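PDB 7B04: nitrite oxidoreductase subunit A from Kuenenia stuttgartiensis, which belongs to the molybdopterin oxidoreductase family and holds a molybdenum atom, two MD1 molecules and an iron/sulfur cluster. Local coordinates for residues 550-562 with 805-817. Residues are numbered along the deposited sequence; the frame is centred on the assembly and turned at random.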
loop_
_atom_site.group_PDB
_atom_site.type_symbol
_atom_site.label_atom_id
_atom_site.label_comp_id
_atom_site.label_asym_id
_atom_site.label_seq_id
_atom_site.Cartn_x
_atom_site.Cartn_y
_atom_site.Cartn_z
ATOM N N GLY B 550 -17.784 -16.029 -27.514
ATOM C CA GLY B 550 -18.037 -14.735 -28.120
ATOM C C GLY B 550 -17.918 -13.554 -27.179
ATOM O O GLY B 550 -18.775 -12.664 -27.180
ATOM N N ASN B 551 -16.864 -13.531 -26.368
ATOM C CA ASN B 551 -16.666 -12.485 -25.373
ATOM C C ASN B 551 -15.342 -11.752 -25.569
ATOM O O ASN B 551 -14.646 -11.430 -24.606
ATOM C CB ASN B 551 -16.774 -13.057 -23.962
ATOM C CG ASN B 551 -18.142 -13.636 -23.676
ATOM O OD1 ASN B 551 -18.264 -14.748 -23.161
ATOM N ND2 ASN B 551 -19.184 -12.881 -24.005
ATOM N N VAL B 552 -14.945 -11.516 -26.817
ATOM C CA VAL B 552 -13.777 -10.693 -27.115
ATOM C C VAL B 552 -14.208 -9.570 -28.048
ATOM O O VAL B 552 -14.836 -9.823 -29.082
ATOM C CB VAL B 552 -12.632 -11.513 -27.740
ATOM C CG1 VAL B 552 -11.531 -10.594 -28.252
ATOM C CG2 VAL B 552 -12.078 -12.500 -26.730
ATOM N N GLY B 553 -13.873 -8.333 -27.683
ATOM C CA GLY B 553 -14.214 -7.171 -28.475
ATOM C C GLY B 553 -15.477 -6.451 -28.055
ATOM O O GLY B 553 -15.800 -5.412 -28.646
ATOM N N TYR B 554 -16.200 -6.963 -27.061
ATOM C CA TYR B 554 -17.431 -6.353 -26.583
ATOM C C TYR B 554 -17.220 -5.800 -25.181
ATOM O O TYR B 554 -16.479 -6.374 -24.377
ATOM C CB TYR B 554 -18.581 -7.364 -26.572
ATOM C CG TYR B 554 -18.810 -8.059 -27.893
ATOM C CD1 TYR B 554 -19.525 -7.439 -28.909
ATOM C CD2 TYR B 554 -18.316 -9.336 -28.124
ATOM C CE1 TYR B 554 -19.741 -8.070 -30.119
ATOM C CE2 TYR B 554 -18.527 -9.976 -29.332
ATOM C CZ TYR B 554 -19.240 -9.338 -30.324
ATOM O OH TYR B 554 -19.452 -9.970 -31.526
ATOM N N PHE B 555 -17.894 -4.687 -24.891
ATOM C CA PHE B 555 -17.721 -4.011 -23.610
ATOM C C PHE B 555 -18.025 -4.952 -22.449
ATOM O O PHE B 555 -19.041 -5.653 -22.448
ATOM C CB PHE B 555 -18.621 -2.778 -23.545
ATOM C CG PHE B 555 -18.237 -1.696 -24.513
ATOM C CD1 PHE B 555 -17.162 -0.863 -24.250
ATOM C CD2 PHE B 555 -18.950 -1.511 -25.686
ATOM C CE1 PHE B 555 -16.803 0.134 -25.138
ATOM C CE2 PHE B 555 -18.597 -0.513 -26.579
ATOM C CZ PHE B 555 -17.522 0.310 -26.304
ATOM N N GLY B 556 -17.129 -4.969 -21.463
ATOM C CA GLY B 556 -17.258 -5.838 -20.314
ATOM C C GLY B 556 -16.718 -7.237 -20.504
ATOM O O GLY B 556 -16.827 -8.057 -19.583
ATOM N N SER B 557 -16.148 -7.538 -21.663
ATOM C CA SER B 557 -15.698 -8.874 -22.018
ATOM C C SER B 557 -14.183 -8.862 -22.227
ATOM O O SER B 557 -13.502 -7.876 -21.938
ATOM C CB SER B 557 -16.443 -9.375 -23.255
ATOM O OG SER B 557 -16.056 -8.655 -24.411
ATOM N N GLY B 558 -13.656 -9.985 -22.686
ATOM C CA GLY B 558 -12.271 -10.091 -23.094
ATOM C C GLY B 558 -11.451 -10.919 -22.121
ATOM O O GLY B 558 -11.905 -11.323 -21.050
ATOM N N SER B 559 -10.211 -11.169 -22.527
ATOM C CA SER B 559 -9.217 -11.806 -21.676
ATOM C C SER B 559 -8.015 -10.875 -21.604
ATOM O O SER B 559 -7.379 -10.597 -22.627
ATOM C CB SER B 559 -8.843 -13.183 -22.222
ATOM O OG SER B 559 -7.813 -13.790 -21.467
ATOM N N HIS B 560 -7.705 -10.398 -20.400
ATOM C CA HIS B 560 -6.807 -9.267 -20.227
ATOM C C HIS B 560 -5.754 -9.552 -19.169
ATOM O O HIS B 560 -6.025 -10.225 -18.170
ATOM C CB HIS B 560 -7.593 -8.006 -19.850
ATOM C CG HIS B 560 -8.732 -7.709 -20.774
ATOM N ND1 HIS B 560 -8.545 -7.269 -22.067
ATOM C CD2 HIS B 560 -10.072 -7.799 -20.597
ATOM C CE1 HIS B 560 -9.720 -7.099 -22.647
ATOM N NE2 HIS B 560 -10.663 -7.412 -21.775
ATOM N N THR B 561 -4.551 -9.029 -19.398
ATOM C CA THR B 561 -3.474 -9.057 -18.423
ATOM C C THR B 561 -3.267 -7.663 -17.844
ATOM O O THR B 561 -3.574 -6.654 -18.484
ATOM C CB THR B 561 -2.162 -9.561 -19.042
ATOM O OG1 THR B 561 -1.194 -9.771 -18.007
ATOM C CG2 THR B 561 -1.614 -8.556 -20.040
ATOM N N TRP B 562 -2.757 -7.619 -16.616
ATOM C CA TRP B 562 -2.515 -6.365 -15.920
ATOM C C TRP B 562 -1.080 -6.318 -15.433
ATOM O O TRP B 562 -0.520 -7.334 -15.013
ATOM C CB TRP B 562 -3.471 -6.185 -14.747
ATOM C CG TRP B 562 -4.871 -6.042 -15.188
ATOM C CD1 TRP B 562 -5.865 -6.960 -15.061
ATOM C CD2 TRP B 562 -5.447 -4.914 -15.858
ATOM N NE1 TRP B 562 -7.027 -6.473 -15.599
ATOM C CE2 TRP B 562 -6.797 -5.218 -16.097
ATOM C CE3 TRP B 562 -4.949 -3.674 -16.272
ATOM C CZ2 TRP B 562 -7.661 -4.332 -16.732
ATOM C CZ3 TRP B 562 -5.808 -2.795 -16.904
ATOM C CH2 TRP B 562 -7.148 -3.129 -17.127
ATOM N N THR B 805 -12.918 4.184 -28.512
ATOM C CA THR B 805 -14.025 4.266 -27.534
ATOM C C THR B 805 -13.546 4.815 -26.199
ATOM O O THR B 805 -12.421 4.594 -25.846
ATOM C CB THR B 805 -14.636 2.897 -27.270
ATOM O OG1 THR B 805 -13.646 2.131 -26.599
ATOM C CG2 THR B 805 -15.040 2.202 -28.541
ATOM N N TYR B 806 -14.415 5.527 -25.502
ATOM C CA TYR B 806 -14.073 6.050 -24.179
ATOM C C TYR B 806 -13.700 4.913 -23.247
ATOM O O TYR B 806 -12.579 4.931 -22.708
ATOM C CB TYR B 806 -15.219 6.906 -23.613
ATOM C CG TYR B 806 -15.209 7.070 -22.095
ATOM C CD1 TYR B 806 -14.089 7.564 -21.439
ATOM C CD2 TYR B 806 -16.312 6.720 -21.322
ATOM C CE1 TYR B 806 -14.067 7.717 -20.051
ATOM C CE2 TYR B 806 -16.297 6.870 -19.929
ATOM C CZ TYR B 806 -15.172 7.370 -19.299
ATOM O OH TYR B 806 -15.147 7.521 -17.923
ATOM N N PRO B 807 -14.538 3.888 -23.035
ATOM C CA PRO B 807 -14.013 2.676 -22.412
ATOM C C PRO B 807 -13.182 1.942 -23.443
ATOM O O PRO B 807 -13.731 1.117 -24.183
ATOM C CB PRO B 807 -15.276 1.891 -22.017
ATOM C CG PRO B 807 -16.418 2.864 -22.173
ATOM C CD PRO B 807 -15.980 3.737 -23.303
ATOM N N ARG B 808 -11.882 2.240 -23.541
ATOM C CA ARG B 808 -11.074 1.569 -24.550
ATOM C C ARG B 808 -11.100 0.075 -24.310
ATOM O O ARG B 808 -10.664 -0.413 -23.262
ATOM C CB ARG B 808 -9.626 2.054 -24.548
ATOM C CG ARG B 808 -8.749 1.116 -25.385
ATOM C CD ARG B 808 -7.270 1.441 -25.349
ATOM N NE ARG B 808 -6.747 1.529 -23.990
ATOM C CZ ARG B 808 -6.358 0.482 -23.268
ATOM N NH1 ARG B 808 -6.440 -0.744 -23.768
ATOM N NH2 ARG B 808 -5.891 0.663 -22.041
ATOM N N HIS B 809 -11.628 -0.644 -25.291
ATOM C CA HIS B 809 -11.713 -2.088 -25.260
ATOM C C HIS B 809 -10.950 -2.637 -26.456
ATOM O O HIS B 809 -11.257 -2.264 -27.601
ATOM C CB HIS B 809 -13.172 -2.524 -25.296
ATOM C CG HIS B 809 -13.375 -3.953 -24.932
ATOM N ND1 HIS B 809 -12.607 -4.595 -23.985
ATOM C CD2 HIS B 809 -14.249 -4.873 -25.396
ATOM C CE1 HIS B 809 -13.006 -5.849 -23.877
ATOM N NE2 HIS B 809 -14.004 -6.042 -24.719
ATOM N N PRO B 810 -9.965 -3.511 -26.255
ATOM C CA PRO B 810 -9.187 -4.011 -27.393
ATOM C C PRO B 810 -10.034 -4.884 -28.305
ATOM O O PRO B 810 -10.895 -5.639 -27.849
ATOM C CB PRO B 810 -8.064 -4.816 -26.727
ATOM C CG PRO B 810 -8.619 -5.204 -25.397
ATOM C CD PRO B 810 -9.511 -4.075 -24.974
ATOM N N PHE B 811 -9.796 -4.741 -29.613
ATOM C CA PHE B 811 -10.443 -5.524 -30.664
ATOM C C PHE B 811 -11.914 -5.177 -30.834
ATOM O O PHE B 811 -12.666 -5.950 -31.438
ATOM C CB PHE B 811 -10.290 -7.033 -30.439
ATOM C CG PHE B 811 -8.923 -7.441 -29.987
ATOM C CD1 PHE B 811 -7.811 -7.154 -30.759
ATOM C CD2 PHE B 811 -8.751 -8.114 -28.791
ATOM C CE1 PHE B 811 -6.552 -7.529 -30.343
ATOM C CE2 PHE B 811 -7.494 -8.492 -28.371
ATOM C CZ PHE B 811 -6.393 -8.197 -29.148
ATOM N N TRP B 812 -12.349 -4.027 -30.315
ATOM C CA TRP B 812 -13.727 -3.600 -30.536
ATOM C C TRP B 812 -14.000 -3.376 -32.019
ATOM O O TRP B 812 -14.995 -3.874 -32.560
ATOM C CB TRP B 812 -14.014 -2.331 -29.734
ATOM C CG TRP B 812 -15.395 -1.807 -29.948
ATOM C CD1 TRP B 812 -16.523 -2.172 -29.274
ATOM C CD2 TRP B 812 -15.800 -0.830 -30.913
ATOM N NE1 TRP B 812 -17.608 -1.478 -29.756
ATOM C CE2 TRP B 812 -17.189 -0.647 -30.763
ATOM C CE3 TRP B 812 -15.123 -0.090 -31.886
ATOM C CZ2 TRP B 812 -17.914 0.245 -31.551
ATOM C CZ3 TRP B 812 -15.843 0.795 -32.667
ATOM C CH2 TRP B 812 -17.223 0.955 -32.495
ATOM N N GLU B 813 -13.128 -2.622 -32.693
ATOM C CA GLU B 813 -13.274 -2.386 -34.125
ATOM C C GLU B 813 -13.068 -3.645 -34.956
ATOM O O GLU B 813 -13.436 -3.654 -36.135
ATOM C CB GLU B 813 -12.305 -1.294 -34.588
ATOM C CG GLU B 813 -10.842 -1.662 -34.472
ATOM C CD GLU B 813 -10.260 -1.300 -33.123
ATOM O OE1 GLU B 813 -11.040 -1.125 -32.163
ATOM O OE2 GLU B 813 -9.020 -1.181 -33.024
ATOM N N GLN B 814 -12.502 -4.705 -34.378
ATOM C CA GLN B 814 -12.226 -5.917 -35.134
ATOM C C GLN B 814 -13.428 -6.846 -35.174
ATOM O O GLN B 814 -13.604 -7.581 -36.153
ATOM C CB GLN B 814 -11.023 -6.658 -34.536
ATOM C CG GLN B 814 -9.693 -6.379 -35.229
ATOM C CD GLN B 814 -8.951 -5.200 -34.636
ATOM O OE1 GLN B 814 -9.279 -4.728 -33.547
ATOM N NE2 GLN B 814 -7.942 -4.716 -35.350
ATOM N N VAL B 815 -14.256 -6.829 -34.134
ATOM C CA VAL B 815 -15.469 -7.639 -34.114
ATOM C C VAL B 815 -16.661 -6.868 -34.671
ATOM O O VAL B 815 -17.506 -7.440 -35.364
ATOM C CB VAL B 815 -15.743 -8.154 -32.685
ATOM C CG1 VAL B 815 -14.647 -9.113 -32.252
ATOM C CG2 VAL B 815 -15.854 -6.996 -31.703
ATOM N N HIS B 816 -16.749 -5.566 -34.387
ATOM C CA HIS B 816 -17.907 -4.784 -34.802
ATOM C C HIS B 816 -17.818 -4.335 -36.257
ATOM O O HIS B 816 -18.856 -4.148 -36.903
ATOM C CB HIS B 816 -18.075 -3.570 -33.887
ATOM C CG HIS B 816 -18.596 -3.910 -32.525
ATOM N ND1 HIS B 816 -17.772 -4.266 -31.479
ATOM C CD2 HIS B 816 -19.859 -3.954 -32.039
ATOM C CE1 HIS B 816 -18.504 -4.512 -30.407
ATOM N NE2 HIS B 816 -19.774 -4.329 -30.720
ATOM N N GLU B 817 -16.610 -4.150 -36.788
ATOM C CA GLU B 817 -16.432 -3.731 -38.172
ATOM C C GLU B 817 -15.774 -4.801 -39.036
ATOM O O GLU B 817 -15.477 -4.539 -40.207
ATOM C CB GLU B 817 -15.622 -2.433 -38.233
ATOM C CG GLU B 817 -16.353 -1.220 -37.676
ATOM C CD GLU B 817 -15.508 0.039 -37.717
ATOM O OE1 GLU B 817 -14.308 -0.060 -38.044
ATOM O OE2 GLU B 817 -16.047 1.127 -37.422
#
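Phe555 reaches from the loop ahead of strand 558-561 to pack against Thr805, Pro807 and Trp812, and it illustrates how one aromatic side chain can tie two remote loops together. The bond from CA to CB runs across the other segment rather than at it; with CG anti to the carbonyl carbon (chi1 -67°) the ring swings over to Pro807 and Trp812. On one side of the ring Phe555 CD1 skirts Pro807, and Phe555 CE1 follows, 3.9 Å from Pro807 CB and 3.4 Å from Pro807 O at the ring edge. That carbonyl also accepts a hydrogen bond from Thr805 OG1, whose oxygen stands above the carbonyl plane. At the tip, Phe555 CZ meets Thr805 CG2 at 3.8 Å, again near the ring plane. On the other side Phe555 CE2 lies 3.5 Å from Trp812 NE1, the phenyl and pyrrole planes inclined at 47°. Thr805 CG2 sits over the centre of one indole face and His816 ND1 lies over the opposite face, toward its rim.

Strand 558-561 is an outermost strand, within this chain, of a parallel sheet in this molybdopterin oxidoreductase fold, and Phe555 belongs to the type II turn Tyr554 to Ser557 that leads into it. The partner segment makes its own type II turn, His809 to Trp812, before the short helix 812-816. Where the two meet, Gly553 lies against Phe811 and Val815, its CA 4.2 Å from Trp812 CA. The His809 ring is set beside Gly553 and the Tyr554-Ser557 turn, rim to rim with His560. Pro810 CG lies at the edge of the His560 ring, 3.5 Å from His560 CE1. Ile399 of the neighbouring subunit B also packs on Phe555, while Asn408 of that subunit packs on Trp812.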